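Local coordinates for carbon monoxide dehydrogenase (PDB 6T7J), which catalyses the oxidation of carbon monoxide to carbon dioxide, probably at a nickel-iron-sulfur cluster that lacks its nickel in the protein as crystallised, at residues Glu335-Asp340 and Thr357-Thr362; Tyr261-Val266 and Thr331-Ala336; Arg527-Leu532 and Thr565-Ser570. All blocks are in the same frame, centred on the assembly; numbering follows the deposited sequence.

Interaction 1: Glu335-Asp340 and Thr357-Thr362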
# COMPACT_ATOMS: atom_id res chain seq x y z
N GLU A 335 11.14 28.70 18.85
CA GLU A 335 10.03 29.56 18.48
C GLU A 335 9.09 28.86 17.50
O GLU A 335 7.87 29.02 17.58
CB GLU A 335 10.55 30.86 17.87
CG GLU A 335 10.85 31.93 18.89
CD GLU A 335 12.03 31.59 19.78
OE1 GLU A 335 13.15 31.45 19.24
OE2 GLU A 335 11.84 31.46 21.00
N ALA A 336 9.65 28.07 16.58
CA ALA A 336 8.84 27.38 15.60
C ALA A 336 9.60 26.17 15.08
O ALA A 336 10.82 26.22 14.89
CB ALA A 336 8.45 28.30 14.44
N ILE A 337 8.86 25.08 14.86
CA ILE A 337 9.38 23.90 14.17
C ILE A 337 8.54 23.72 12.90
O ILE A 337 7.31 23.61 12.97
CB ILE A 337 9.36 22.64 15.05
CG1 ILE A 337 9.83 21.42 14.25
CG2 ILE A 337 7.98 22.41 15.67
CD1 ILE A 337 10.37 20.30 15.12
N ILE A 338 9.21 23.70 11.76
CA ILE A 338 8.58 23.67 10.44
C ILE A 338 8.76 22.27 9.88
O ILE A 338 9.89 21.82 9.66
CB ILE A 338 9.20 24.71 9.49
CG1 ILE A 338 9.51 26.01 10.24
CG2 ILE A 338 8.28 24.96 8.30
CD1 ILE A 338 8.31 26.65 10.89
N VAL A 339 7.64 21.57 9.65
CA VAL A 339 7.68 20.18 9.23
C VAL A 339 6.96 20.02 7.90
O VAL A 339 6.05 20.79 7.56
CB VAL A 339 7.06 19.25 10.31
CG1 VAL A 339 7.80 19.42 11.63
CG2 VAL A 339 5.58 19.55 10.48
N ASP A 340 7.39 19.01 7.13
CA ASP A 340 6.68 18.64 5.91
C ASP A 340 6.04 17.26 6.08
O ASP A 340 4.83 17.17 6.32
CB ASP A 340 7.60 18.68 4.69
CG ASP A 340 8.97 18.06 4.95
OD1 ASP A 340 9.10 17.25 5.89
OD2 ASP A 340 9.92 18.39 4.21
N THR A 357 5.99 27.27 21.55
CA THR A 357 6.45 26.76 20.26
C THR A 357 5.28 26.52 19.31
O THR A 357 4.25 25.97 19.70
CB THR A 357 7.23 25.46 20.47
OG1 THR A 357 8.37 25.72 21.29
CG2 THR A 357 7.68 24.89 19.13
N LYS A 358 5.46 26.94 18.06
CA LYS A 358 4.48 26.73 17.01
C LYS A 358 4.95 25.60 16.08
O LYS A 358 6.06 25.65 15.55
CB LYS A 358 4.24 28.01 16.21
CG LYS A 358 3.57 29.11 17.01
CD LYS A 358 4.09 30.48 16.61
CE LYS A 358 3.21 31.59 17.16
NZ LYS A 358 1.84 31.55 16.59
N VAL A 359 4.09 24.60 15.91
CA VAL A 359 4.34 23.49 14.99
C VAL A 359 3.67 23.85 13.66
O VAL A 359 2.45 23.81 13.54
CB VAL A 359 3.79 22.17 15.55
CG1 VAL A 359 3.83 21.08 14.49
CG2 VAL A 359 4.55 21.75 16.80
N ILE A 360 4.48 24.22 12.67
CA ILE A 360 3.97 24.65 11.37
C ILE A 360 4.07 23.47 10.41
O ILE A 360 5.17 23.04 10.04
CB ILE A 360 4.73 25.87 10.83
CG1 ILE A 360 4.37 27.13 11.62
CG2 ILE A 360 4.41 26.09 9.36
CD1 ILE A 360 5.34 27.46 12.72
N THR A 361 2.91 22.95 10.00
CA THR A 361 2.85 22.00 8.89
C THR A 361 2.71 22.76 7.58
O THR A 361 2.08 23.82 7.52
CB THR A 361 1.68 21.02 9.06
OG1 THR A 361 0.48 21.75 9.37
CG2 THR A 361 1.96 20.04 10.18
N THR A 362 3.33 22.23 6.52
CA THR A 362 3.44 22.94 5.26
C THR A 362 3.08 22.13 4.03
O THR A 362 3.05 22.70 2.93
CB THR A 362 4.87 23.47 5.06
OG1 THR A 362 5.77 22.36 4.91
CG2 THR A 362 5.32 24.32 6.26

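Interaction 2: Tyr261-Val266 and Thr331-Ala336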
# COMPACT_ATOMS: atom_id res chain seq x y z
N TYR A 261 19.00 34.41 20.20
CA TYR A 261 18.55 34.37 18.81
C TYR A 261 17.22 33.65 18.72
O TYR A 261 16.94 32.72 19.49
CB TYR A 261 19.57 33.64 17.91
CG TYR A 261 20.89 34.34 17.73
CD1 TYR A 261 21.83 34.37 18.76
CD2 TYR A 261 21.22 34.96 16.53
CE1 TYR A 261 23.05 35.00 18.59
CE2 TYR A 261 22.44 35.59 16.35
CZ TYR A 261 23.35 35.61 17.39
OH TYR A 261 24.56 36.23 17.22
N VAL A 262 16.38 34.10 17.79
CA VAL A 262 15.22 33.31 17.38
C VAL A 262 15.72 31.95 16.93
O VAL A 262 16.70 31.86 16.18
CB VAL A 262 14.45 34.03 16.27
CG1 VAL A 262 13.25 33.19 15.82
CG2 VAL A 262 14.00 35.41 16.72
N ASN A 263 15.09 30.89 17.39
CA ASN A 263 15.48 29.53 17.02
C ASN A 263 14.38 28.93 16.15
O ASN A 263 13.23 28.81 16.59
CB ASN A 263 15.72 28.66 18.25
CG ASN A 263 17.00 29.03 18.98
OD1 ASN A 263 18.06 29.18 18.37
ND2 ASN A 263 16.91 29.18 20.30
N ILE A 264 14.74 28.56 14.92
CA ILE A 264 13.80 27.95 13.99
C ILE A 264 14.32 26.57 13.62
O ILE A 264 15.43 26.45 13.09
CB ILE A 264 13.59 28.81 12.73
CG1 ILE A 264 13.12 30.21 13.11
CG2 ILE A 264 12.60 28.14 11.79
CD1 ILE A 264 12.95 31.13 11.92
N VAL A 265 13.52 25.54 13.89
CA VAL A 265 13.89 24.16 13.57
C VAL A 265 13.22 23.77 12.26
O VAL A 265 12.04 24.08 12.05
CB VAL A 265 13.50 23.20 14.71
CG1 VAL A 265 13.88 21.77 14.35
CG2 VAL A 265 14.14 23.63 16.02
N VAL A 266 13.97 23.12 11.38
CA VAL A 266 13.42 22.53 10.16
C VAL A 266 13.48 21.01 10.32
O VAL A 266 14.56 20.44 10.46
CB VAL A 266 14.16 22.99 8.89
CG1 VAL A 266 13.71 24.39 8.50
CG2 VAL A 266 15.67 22.96 9.09
N THR A 331 13.63 22.09 25.38
CA THR A 331 14.61 23.11 25.73
C THR A 331 13.93 24.43 26.08
O THR A 331 14.48 25.22 26.85
CB THR A 331 15.59 23.33 24.58
OG1 THR A 331 14.91 23.91 23.46
CG2 THR A 331 16.25 22.02 24.16
N GLY A 332 12.74 24.66 25.55
CA GLY A 332 12.01 25.89 25.80
C GLY A 332 12.40 27.06 24.94
O GLY A 332 11.90 28.17 25.16
N ALA A 333 13.28 26.86 23.96
CA ALA A 333 13.81 27.95 23.15
C ALA A 333 13.44 27.84 21.68
O ALA A 333 13.98 28.60 20.86
CB ALA A 333 15.33 28.03 23.30
N VAL A 334 12.54 26.94 21.31
CA VAL A 334 12.15 26.76 19.91
C VAL A 334 10.94 27.65 19.64
O VAL A 334 9.84 27.39 20.14
CB VAL A 334 11.85 25.30 19.59
CG1 VAL A 334 11.29 25.18 18.18
CG2 VAL A 334 13.11 24.46 19.72
N GLU A 335 11.14 28.70 18.85
CA GLU A 335 10.03 29.56 18.48
C GLU A 335 9.09 28.86 17.50
O GLU A 335 7.87 29.02 17.58
CB GLU A 335 10.55 30.86 17.87
CG GLU A 335 10.85 31.93 18.89
CD GLU A 335 12.03 31.59 19.78
OE1 GLU A 335 13.15 31.45 19.24
OE2 GLU A 335 11.84 31.46 21.00
N ALA A 336 9.65 28.07 16.58
CA ALA A 336 8.84 27.38 15.60
C ALA A 336 9.60 26.17 15.08
O ALA A 336 10.82 26.22 14.89
CB ALA A 336 8.45 28.30 14.44

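Interaction 3: Arg527-Leu532 and Thr565-Ser570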
# COMPACT_ATOMS: atom_id res chain seq x y z
N ARG A 527 23.39 7.22 -2.78
CA ARG A 527 24.81 7.51 -2.95
C ARG A 527 25.66 6.29 -2.64
O ARG A 527 26.56 5.93 -3.41
CB ARG A 527 25.22 8.68 -2.05
CG ARG A 527 24.55 10.00 -2.36
CD ARG A 527 25.36 11.15 -1.78
NE ARG A 527 24.54 12.31 -1.46
CZ ARG A 527 24.27 13.30 -2.31
NH1 ARG A 527 24.77 13.26 -3.54
NH2 ARG A 527 23.51 14.31 -1.93
N ILE A 528 25.38 5.64 -1.51
CA ILE A 528 26.08 4.41 -1.15
C ILE A 528 26.02 3.42 -2.31
O ILE A 528 27.05 2.89 -2.76
CB ILE A 528 25.50 3.81 0.14
CG1 ILE A 528 25.99 4.60 1.36
CG2 ILE A 528 25.86 2.34 0.27
CD1 ILE A 528 25.32 4.21 2.66
N LEU A 529 24.82 3.20 -2.85
CA LEU A 529 24.66 2.26 -3.96
C LEU A 529 25.50 2.67 -5.16
O LEU A 529 26.00 1.80 -5.89
CB LEU A 529 23.19 2.14 -4.35
CG LEU A 529 22.29 1.39 -3.37
CD1 LEU A 529 20.93 1.12 -4.01
CD2 LEU A 529 22.94 0.10 -2.92
N ILE A 530 25.67 3.97 -5.38
CA ILE A 530 26.55 4.42 -6.45
C ILE A 530 28.00 4.07 -6.12
O ILE A 530 28.71 3.47 -6.93
CB ILE A 530 26.37 5.92 -6.71
CG1 ILE A 530 24.98 6.20 -7.26
CG2 ILE A 530 27.42 6.42 -7.70
CD1 ILE A 530 24.69 5.48 -8.57
N ALA A 531 28.43 4.40 -4.90
CA ALA A 531 29.82 4.18 -4.50
C ALA A 531 30.22 2.73 -4.71
O ALA A 531 31.13 2.43 -5.50
CB ALA A 531 30.01 4.60 -3.04
N LEU A 532 29.53 1.81 -4.02
CA LEU A 532 29.75 0.39 -4.24
C LEU A 532 29.69 0.05 -5.73
O LEU A 532 30.59 -0.61 -6.26
CB LEU A 532 28.72 -0.42 -3.46
CG LEU A 532 28.69 -0.18 -1.95
CD1 LEU A 532 27.43 -0.76 -1.33
CD2 LEU A 532 29.94 -0.75 -1.29
N THR A 565 16.15 -3.86 2.60
CA THR A 565 15.82 -4.87 1.60
C THR A 565 16.53 -4.58 0.28
O THR A 565 17.03 -5.50 -0.37
CB THR A 565 14.31 -4.95 1.40
OG1 THR A 565 13.68 -5.24 2.65
CG2 THR A 565 13.97 -6.06 0.40
N TYR A 566 16.59 -3.31 -0.14
CA TYR A 566 17.28 -3.05 -1.40
C TYR A 566 18.79 -3.04 -1.25
O TYR A 566 19.50 -3.23 -2.24
CB TYR A 566 16.76 -1.76 -2.07
CG TYR A 566 17.19 -0.40 -1.54
CD1 TYR A 566 18.52 0.00 -1.52
CD2 TYR A 566 16.24 0.53 -1.12
CE1 TYR A 566 18.89 1.26 -1.07
CE2 TYR A 566 16.60 1.78 -0.67
CZ TYR A 566 17.92 2.14 -0.64
OH TYR A 566 18.28 3.39 -0.19
N PHE A 567 19.30 -2.85 -0.03
CA PHE A 567 20.71 -3.14 0.20
C PHE A 567 20.98 -4.63 -0.01
O PHE A 567 21.84 -5.00 -0.81
CB PHE A 567 21.12 -2.70 1.61
CG PHE A 567 21.55 -1.26 1.68
CD1 PHE A 567 21.95 -0.59 0.54
CD2 PHE A 567 21.54 -0.58 2.89
CE1 PHE A 567 22.34 0.74 0.61
CE2 PHE A 567 21.93 0.74 2.96
CZ PHE A 567 22.33 1.40 1.82
N VAL A 568 20.22 -5.49 0.68
CA VAL A 568 20.35 -6.93 0.47
C VAL A 568 20.28 -7.26 -1.01
O VAL A 568 21.17 -7.92 -1.57
CB VAL A 568 19.28 -7.69 1.28
CG1 VAL A 568 19.25 -9.15 0.86
CG2 VAL A 568 19.55 -7.57 2.77
N ALA A 569 19.23 -6.77 -1.69
CA ALA A 569 19.03 -7.07 -3.10
C ALA A 569 20.16 -6.53 -3.97
O ALA A 569 20.43 -7.08 -5.04
CB ALA A 569 17.69 -6.50 -3.57
N SER A 570 20.82 -5.46 -3.54
CA SER A 570 22.00 -4.97 -4.23
C SER A 570 23.23 -5.81 -3.95
O SER A 570 24.29 -5.54 -4.53
CB SER A 570 22.27 -3.51 -3.85
OG SER A 570 21.10 -2.72 -4.03

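Interaction 1: Glu335-Asp340 and Thr357-Thr362
Ile338 and Ile360 lie side by side on one face of a pair of parallel strands, their CD1 methyls 3.6 Å apart. The chi2 of Ile338 (-59°) brings its CD1 back toward strand 358-361, and the same Ile360 CD1 also meets Ala336 CB at 3.7 Å; the small alanine leaves room for the longer isoleucine. On the other face Ile337 CG2 touches Val359 CG2 at 3.7 Å, while its ethyl branch, with CG1 anti to the backbone N (chi1 177°), leads away toward Val265 of strand 261-268. Val339 CG2 meets Thr361 CG2 beyond it. Beta-branched residues suit extended chain, and here they pack both faces of the sheet against its helices.

The backbones are joined alternately: Ile337 N reaches Lys358 O at 2.9 Å, Ile360 N reaches Ile337 O, and Val339 N reaches Ile360 O, the last almost straight at 174°. Past the strand end, Thr362 OG1 donates to Val339 O over 3.1 Å, from above the carbonyl plane.

Farther out, helix 381-395 packs on Ala336, Ile338 and Lys358, and helix 347-352 packs on Val359. Thr361 OG1 bonds to His373 ND1, and Asp340 takes the backbone N-H groups of His269 and Asn270, His269 itself lining the cluster pocket. Strand 336-339, helix 347-352 and strand 358-361 form a beta-alpha-beta crossover, the building unit of a Rossmann-like parallel sheet.

Interaction 2: Tyr261-Val266 and Thr331-Ala336
Glu335 and Asn263 supply most of the polar contact. Glu335 OE1 accepts the backbone N-H of Asn263 at 2.7 Å, met nearly along the carboxylate C-O axis and almost straight at the hydrogen (170°). The bend at chi2 (68°) turns CD back, and glutamate has the length to bring a carboxylate oxygen from there to a backbone N-H. The same OE1 forms a salt bridge with Arg399, and OE2 bonds to His356 NE2, so the buried carboxylate has partners on both oxygens, which would probably favour its charged form. An alanine here would probably leave Asn263 N without its acceptor and take from Arg399 this carboxylate partner. Asn263 answers with its own amide: ND2 donates to Ala333 O at 3.0 Å, the acceptor lying in the amide plane although the donor stands above the carbonyl plane. ND2 also serves Lys258 O while OD1 takes Asn299 ND2, a double role that suits asparagine.

Two backbone bonds complete the polar set. Glu335 N meets Asn263 O at 3.1 Å, bent to 139°, and Val265 N meets Ala336 O at 3.0 Å, a bond of the parallel bridge between Ile264 and Ala336.

Apolar contact is slighter: Val265 CG2 sits 3.9 Å from Val334 CG1, the two valines crossing at about a right angle, and Val262 CG1 lies beside the Glu335 side chain, near OE1 as well as CB and CG.

Strand 297-303 pairs with the other edge of strand 261-268, helix 381-395 lies over Ile264 and Ala336, and residues 331-336 lead from helix 325-330 into strand 336-339.

Interaction 3: Arg527-Leu532 and Thr565-Ser570
Ser570 OG, against which Leu529 CD2 rests at 3.5 Å, is hydrogen-bonded to Trp228 NE1 of helix 212-242. Its contact with Tyr566 O, four residues back, is modelled too short for its length to carry weight. The backbone bond from Ser570 N to Tyr566 O is sound, at 2.9 Å. Serine suits this place, being small enough to leave room for Leu529 CD2 while its hydroxyl keeps polar partners.

No hydrogen bond crosses between the helices; their join is apolar and Leu529 is its centre. The leucine's two methyls part to meet two aromatic rings. CD1 approaches Tyr566 obliquely, equally close at 3.6 Å to the ring atoms CD1 and CE1, while CD2 comes to the edge of Phe567, near the ring plane, 3.6 Å from CE1. A forked side chain can serve both rings where an unbranched one would meet fewer. Tyr566 reaches this place with CG between the backbone N and the carbonyl carbon (chi1 76°), a position seldom taken by aromatics within a helix. Ile528 adds a second contact on Phe567: its CG2 lies 3.9 Å from CE1, and the two side chains cross at about a right angle.

The short helix axes run nearly parallel, 10° apart, but at 11.5 Å they are bridged by side chains alone. Helix 212-242 packs beside both, with Trp228 on Leu529 and Ser223 on Tyr566. Phe567 also meets Cys525 at the start of helix 525-538 and Thr574 of strand 574-576. Helix 525-538 leads on to strand 548-552, and helix 558-569 joins that strand to 574-576 in the second parallel sheet.

How the interactions relate
Along the chain, interaction 2 comes first: it closes a long loop holding strands 297-303 and 318-320, bringing the chain back beside strand 261-268. Where it ends, interaction 1 begins, the two sharing Glu335 and Ala336, and it closes a short loop through helix 347-352. The two loops follow one another without crossing, and together they set strands 261-268, 336-339 and 358-361 side by side in the first parallel sheet. Interaction 3 opens much later, closes a loop containing strand 548-552, and joins two helices connected with the second parallel sheet. Its centre lies about 33 Å from that of interaction 1, across the chain's centre.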